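Local atomic coordinates of protein Ves (Pseudomonas fluorescens, PDB entry 5V00), a protein that is of unknown biochemical function but is a bicupin involved in histidine utilization. Residues E33-A38 / T144-S149; W47-A52 / H164-V169. All coordinates share one frame; numbering follows the deposited sequence. Where two conformers were deposited one is given.

Contact 1 (E33-A38 / T144-S149). With FMT (formic acid), chain F.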
loop_
_atom_site.group_PDB
_atom_site.type_symbol
_atom_site.label_atom_id
_atom_site.label_comp_id
_atom_site.label_asym_id
_atom_site.label_seq_id
_atom_site.Cartn_x
_atom_site.Cartn_y
_atom_site.Cartn_z
ATOM N N GLU B 33 8.652 0.635 -3.422
ATOM C CA GLU B 33 7.682 -0.389 -3.646
ATOM C C GLU B 33 6.322 0.296 -3.776
ATOM O O GLU B 33 6.009 1.260 -3.065
ATOM C CB GLU B 33 7.549 -1.312 -2.415
ATOM C CG GLU B 33 8.816 -2.058 -2.015
ATOM C CD GLU B 33 9.349 -2.957 -3.086
ATOM O OE1 GLU B 33 8.537 -3.557 -3.832
ATOM O OE2 GLU B 33 10.575 -3.201 -3.117
ATOM N N ILE B 34 5.530 -0.146 -4.755
ATOM C CA ILE B 34 4.180 0.421 -4.978
ATOM C C ILE B 34 3.157 -0.519 -4.314
ATOM O O ILE B 34 2.411 -0.063 -3.408
ATOM C CB ILE B 34 3.851 0.591 -6.465
ATOM C CG1 ILE B 34 4.826 1.590 -7.101
ATOM C CG2 ILE B 34 2.460 1.122 -6.658
ATOM C CD1 ILE B 34 4.707 1.641 -8.618
ATOM N N THR B 35 3.101 -1.749 -4.752
ATOM C CA THR B 35 2.175 -2.721 -4.238
ATOM C C THR B 35 2.616 -4.101 -4.671
ATOM O O THR B 35 3.594 -4.247 -5.431
ATOM C CB THR B 35 0.733 -2.353 -4.696
ATOM O OG1 THR B 35 -0.202 -3.314 -4.214
ATOM C CG2 THR B 35 0.635 -2.453 -6.293
ATOM N N ARG B 36 1.979 -5.137 -4.131
ATOM C CA ARG B 36 2.338 -6.525 -4.323
ATOM C C ARG B 36 1.220 -7.403 -3.881
ATOM O O ARG B 36 0.260 -6.917 -3.292
ATOM C CB ARG B 36 3.621 -6.855 -3.557
ATOM C CG ARG B 36 3.525 -6.559 -2.036
ATOM C CD ARG B 36 4.730 -7.092 -1.285
ATOM N NE ARG B 36 5.914 -6.322 -1.706
ATOM C CZ ARG B 36 7.155 -6.531 -1.258
ATOM N NH1 ARG B 36 7.376 -7.475 -0.336
ATOM N NH2 ARG B 36 8.158 -5.771 -1.713
ATOM N N ASP B 37 1.331 -8.670 -4.164
ATOM C CA ASP B 37 0.343 -9.633 -3.720
ATOM C C ASP B 37 0.433 -9.821 -2.203
ATOM O O ASP B 37 1.416 -9.478 -1.573
ATOM C CB ASP B 37 0.450 -10.966 -4.438
ATOM C CG ASP B 37 1.592 -11.799 -3.946
ATOM O OD1 ASP B 37 2.778 -11.497 -4.193
ATOM O OD2 ASP B 37 1.379 -12.712 -3.120
ATOM N N ALA B 38 -0.623 -10.459 -1.771
ATOM C CA ALA B 38 -1.004 -10.568 -0.369
ATOM C C ALA B 38 -0.737 -11.941 0.164
ATOM O O ALA B 38 -1.329 -12.293 1.180
ATOM C CB ALA B 38 -2.511 -10.299 -0.276
ATOM N N THR B 144 -7.002 -8.759 -10.389
ATOM C CA THR B 144 -6.363 -7.487 -10.020
ATOM C C THR B 144 -6.043 -6.688 -11.274
ATOM O O THR B 144 -5.536 -7.212 -12.250
ATOM C CB THR B 144 -5.058 -7.753 -9.260
ATOM O OG1 THR B 144 -5.369 -8.470 -8.073
ATOM C CG2 THR B 144 -4.332 -6.469 -8.898
ATOM N N VAL B 145 -6.416 -5.451 -11.248
ATOM C CA VAL B 145 -6.134 -4.509 -12.317
ATOM C C VAL B 145 -5.390 -3.334 -11.769
ATOM O O VAL B 145 -5.824 -2.706 -10.779
ATOM C CB VAL B 145 -7.425 -4.031 -13.087
ATOM C CG1 VAL B 145 -6.997 -3.081 -14.210
ATOM C CG2 VAL B 145 -8.195 -5.212 -13.617
ATOM N N LEU B 146 -4.296 -2.941 -12.426
ATOM C CA LEU B 146 -3.433 -1.891 -11.960
ATOM C C LEU B 146 -3.320 -0.838 -13.079
ATOM O O LEU B 146 -3.181 -1.211 -14.294
ATOM C CB LEU B 146 -2.011 -2.393 -11.604
ATOM C CG LEU B 146 -2.042 -3.435 -10.501
ATOM C CD1 LEU B 146 -0.765 -4.282 -10.660
ATOM C CD2 LEU B 146 -1.979 -2.698 -9.170
ATOM N N VAL B 147 -3.377 0.408 -12.713
ATOM C CA VAL B 147 -3.239 1.548 -13.639
ATOM C C VAL B 147 -2.183 2.468 -13.100
ATOM O O VAL B 147 -2.400 3.151 -12.117
ATOM C CB VAL B 147 -4.558 2.324 -13.906
ATOM C CG1 VAL B 147 -4.367 3.409 -14.914
ATOM C CG2 VAL B 147 -5.656 1.399 -14.387
ATOM N N PHE B 148 -1.031 2.547 -13.791
ATOM C CA PHE B 148 0.122 3.346 -13.339
ATOM C C PHE B 148 0.301 4.535 -14.255
ATOM O O PHE B 148 0.525 4.371 -15.461
ATOM C CB PHE B 148 1.388 2.486 -13.387
ATOM C CG PHE B 148 2.654 3.211 -13.021
ATOM C CD1 PHE B 148 2.950 3.472 -11.691
ATOM C CD2 PHE B 148 3.561 3.600 -14.000
ATOM C CE1 PHE B 148 4.076 4.165 -11.340
ATOM C CE2 PHE B 148 4.661 4.339 -13.688
ATOM C CZ PHE B 148 4.996 4.556 -12.342
ATOM N N SER B 149 0.157 5.737 -13.722
ATOM C CA SER B 149 0.222 6.988 -14.474
ATOM C C SER B 149 1.629 7.500 -14.785
ATOM O O SER B 149 2.482 7.499 -13.869
ATOM C CB SER B 149 -0.497 8.093 -13.678
ATOM O OG SER B 149 -0.325 9.338 -14.299
HETATM C C FMT F . 10.690 -7.334 0.257
HETATM O O1 FMT F . 9.917 -7.760 1.155
HETATM O O2 FMT F . 10.724 -6.026 -0.107
#
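Ile34 and Thr35, although consecutive on one strand, both direct their side chains at Leu146 and Phe148, because a classic beta bulge interrupts the normal alternation. The evidence is that both residues bond through the backbone to Leu49, and that Ile34 has a psi of -61°, far from an extended value. The bulge lies in a sheet interface of this bicupin: strand 29-36 belongs to a six-stranded antiparallel sheet, strand 144-149 to a five-stranded one. The backbones stay well apart, with 9.7 Å between Ile34 CA and Phe148 CA, so side chains alone bridge the gap.

Ile34 crosses Phe148 at about a right angle, its CD1 methyl reaching the ring obliquely at CE1 (3.8 Å). Beside it, Thr35 CG2 meets the Leu146 CD2 methyl at 3.9 Å. Thr35 sorts its two branches by polarity: OG1 stands opposite the backbone N (chi1 179°) and hydrogen-bonds Gln168 OE1, which leaves CG2 for the leucine. Phe148 also stacks on Phe116 of the strand 113-120.

Arg36 turns to the other side of its sheet, where the second subunit packs through its Val20. There a formate, probably from the crystallisation liquor, is gripped in two places, O1 by Arg36 NH1 (3.0 Å) and O2 by Arg36 NH2 (3.0 Å). A salt bridge from the same NH2 to Glu33 OE1 (3.1 Å) restrains the guanidinium further; the oxygen lies in the guanidinium plane, yet NH2 approaches Glu33 OE1 from above its carboxylate, 89° out of that plane.

Contact 2 (W47-A52 / H164-V169); sequences WRLSIA and HDCLQV
Trp47, Leu49 and Ile51 meet Gln168, Cys166 and His164 in three successive pairs, across the face-to-face packing of two antiparallel sheets in the bicupin fold. The two segments run nearly antiparallel, 159° apart end to end, and Leu49 CA lies 9.9 Å from Cys166 CA, a separation that side chains must span.

The enclosed part is the Trp47 and Leu49 end, where all four partners are buried. Leu49 CD2 touches Cys166 SG at 4.0 Å, an apolar contact, while Phe116 packs on the same leucine. Gln168, extended from a CG opposite its backbone N (chi1 178°), brings NE2 to the edge of the indole, 4.0 Å from Trp47 CH2. Because NE2 lies near the ring plane and the amide is tilted 58° to it, this is edge packing and not an amide-over-ring stack. Asp170 OD1 accepts from Gln168 NE2, and Trp14 NE1 joins Thr35 at OE1, so the buried carboxamide is held at both ends.

The Ile51 end is no less close but more open: Ile51 is buried, whereas His164 lies in the loop before strand 166-170 and is partly exposed. Ile51 crosses it at about a right angle, its CD1 methyl resting 4.0 Å from His164 CB and 4.2 Å from His164 ND1.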
loop_
_atom_site.group_PDB
_atom_site.type_symbol
_atom_site.label_atom_id
_atom_site.label_comp_id
_atom_site.label_asym_id
_atom_site.label_seq_id
_atom_site.Cartn_x
_atom_site.Cartn_y
_atom_site.Cartn_z
ATOM N N TRP B 47 3.687 -11.526 -7.087
ATOM C CA TRP B 47 3.933 -10.393 -8.006
ATOM C C TRP B 47 4.197 -9.149 -7.220
ATOM O O TRP B 47 3.788 -9.011 -6.038
ATOM C CB TRP B 47 2.778 -10.176 -8.985
ATOM C CG TRP B 47 1.482 -9.770 -8.358
ATOM C CD1 TRP B 47 0.411 -10.567 -8.180
ATOM C CD2 TRP B 47 1.059 -8.462 -7.998
ATOM N NE1 TRP B 47 -0.589 -9.875 -7.558
ATOM C CE2 TRP B 47 -0.198 -8.577 -7.441
ATOM C CE3 TRP B 47 1.675 -7.237 -7.961
ATOM C CZ2 TRP B 47 -0.883 -7.456 -6.988
ATOM C CZ3 TRP B 47 0.976 -6.111 -7.539
ATOM C CH2 TRP B 47 -0.268 -6.259 -7.031
ATOM N N ARG B 48 5.012 -8.249 -7.792
ATOM C CA ARG B 48 5.419 -7.083 -7.144
ATOM C C ARG B 48 5.548 -5.966 -8.180
ATOM O O ARG B 48 6.010 -6.205 -9.263
ATOM C CB ARG B 48 6.746 -7.277 -6.368
ATOM C CG ARG B 48 6.715 -8.281 -5.213
ATOM C CD ARG B 48 8.030 -8.430 -4.406
ATOM N NE ARG B 48 7.773 -9.423 -3.351
ATOM C CZ ARG B 48 8.665 -9.798 -2.440
ATOM N NH1 ARG B 48 9.884 -9.268 -2.433
ATOM N NH2 ARG B 48 8.332 -10.659 -1.498
ATOM N N LEU B 49 5.126 -4.768 -7.810
ATOM C CA LEU B 49 5.251 -3.565 -8.662
ATOM C C LEU B 49 6.106 -2.583 -7.918
ATOM O O LEU B 49 5.884 -2.325 -6.704
ATOM C CB LEU B 49 3.873 -2.954 -8.908
ATOM C CG LEU B 49 3.670 -2.207 -10.163
ATOM C CD1 LEU B 49 3.829 -3.146 -11.368
ATOM C CD2 LEU B 49 2.245 -1.605 -10.155
ATOM N N SER B 50 7.061 -1.933 -8.605
ATOM C CA SER B 50 7.976 -0.999 -7.969
ATOM C C SER B 50 8.554 0.001 -8.965
ATOM O O SER B 50 8.401 -0.171 -10.151
ATOM C CB SER B 50 9.123 -1.747 -7.264
ATOM O OG SER B 50 9.929 -2.497 -8.171
ATOM N N ILE B 51 9.227 0.994 -8.458
ATOM C CA ILE B 51 10.029 1.882 -9.279
ATOM C C ILE B 51 11.487 1.698 -8.803
ATOM O O ILE B 51 11.798 1.866 -7.601
ATOM C CB ILE B 51 9.592 3.298 -9.147
ATOM C CG1 ILE B 51 8.160 3.515 -9.626
ATOM C CG2 ILE B 51 10.499 4.204 -10.034
ATOM C CD1 ILE B 51 7.592 4.884 -9.342
ATOM N N ALA B 52 12.409 1.503 -9.743
ATOM C CA ALA B 52 13.853 1.322 -9.436
ATOM C C ALA B 52 14.559 2.527 -9.938
ATOM O O ALA B 52 14.297 2.965 -11.059
ATOM C CB ALA B 52 14.382 0.081 -10.100
ATOM N N HIS B 164 3.136 8.911 -11.540
ATOM C CA HIS B 164 3.581 7.725 -10.806
ATOM C C HIS B 164 2.655 7.286 -9.688
ATOM O O HIS B 164 2.973 6.333 -8.994
ATOM C CB HIS B 164 4.997 7.827 -10.282
ATOM C CG HIS B 164 5.966 8.246 -11.341
ATOM N ND1 HIS B 164 7.245 8.688 -11.030
ATOM C CD2 HIS B 164 5.855 8.269 -12.695
ATOM C CE1 HIS B 164 7.884 8.951 -12.168
ATOM N NE2 HIS B 164 7.074 8.705 -13.195
ATOM N N ASP B 165 1.455 7.872 -9.667
ATOM C CA ASP B 165 0.388 7.361 -8.818
ATOM C C ASP B 165 -0.179 6.094 -9.490
ATOM O O ASP B 165 -0.065 5.948 -10.739
ATOM C CB ASP B 165 -0.733 8.399 -8.657
ATOM C CG ASP B 165 -0.346 9.649 -7.878
ATOM O OD1 ASP B 165 0.671 9.640 -7.120
ATOM O OD2 ASP B 165 -1.088 10.652 -8.013
ATOM N N CYS B 166 -0.737 5.175 -8.708
ATOM C CA CYS B 166 -1.242 3.899 -9.237
ATOM C C CYS B 166 -2.572 3.519 -8.630
ATOM O O CYS B 166 -2.684 3.501 -7.425
ATOM C CB CYS B 166 -0.218 2.811 -8.875
ATOM S SG CYS B 166 -0.494 1.187 -9.547
ATOM N N LEU B 167 -3.577 3.220 -9.461
ATOM C CA LEU B 167 -4.842 2.715 -9.021
ATOM C C LEU B 167 -4.807 1.221 -9.085
ATOM O O LEU B 167 -4.187 0.623 -9.999
ATOM C CB LEU B 167 -5.923 3.265 -9.923
ATOM C CG LEU B 167 -7.324 2.847 -9.535
ATOM C CD1 LEU B 167 -8.308 3.979 -9.639
ATOM C CD2 LEU B 167 -7.777 1.629 -10.299
ATOM N N GLN B 168 -5.388 0.555 -8.085
ATOM C CA GLN B 168 -5.471 -0.895 -8.004
ATOM C C GLN B 168 -6.908 -1.335 -7.726
ATOM O O GLN B 168 -7.541 -0.833 -6.788
ATOM C CB GLN B 168 -4.599 -1.442 -6.916
ATOM C CG GLN B 168 -4.648 -2.940 -6.717
ATOM C CD GLN B 168 -3.534 -3.487 -5.798
ATOM O OE1 GLN B 168 -2.558 -2.810 -5.509
ATOM N NE2 GLN B 168 -3.616 -4.779 -5.505
ATOM N N VAL B 169 -7.417 -2.228 -8.574
ATOM C CA VAL B 169 -8.706 -2.876 -8.314
ATOM C C VAL B 169 -8.333 -4.262 -7.845
ATOM O O VAL B 169 -7.499 -5.005 -8.455
ATOM C CB VAL B 169 -9.598 -2.986 -9.557
ATOM C CG1 VAL B 169 -10.898 -3.735 -9.162
ATOM C CG2 VAL B 169 -9.801 -1.700 -10.194
#

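In the fold
The two contacts are adjacent parts of one interface, their centres only 4 Å apart. Along the chain their segments alternate: 33-38, 47-52, 144-149, then 164-169. Strands 29-36 and 47-54 are successive neighbours in the six-stranded sheet, and strands 144-149 and 166-170 are neighbours in the five-stranded sheet. Each contact therefore joins the same two sheets. Within the five-stranded one, Val145 O and Val169 N are 2.8 Å apart, a probable hydrogen bond; at the other end Phe148 CE1 packs 3.4 Å from His164 O, in the loop leading into strand 166-170. More than a hundred residues separate the partners in each contact, so both bring an early part of the chain against a late one.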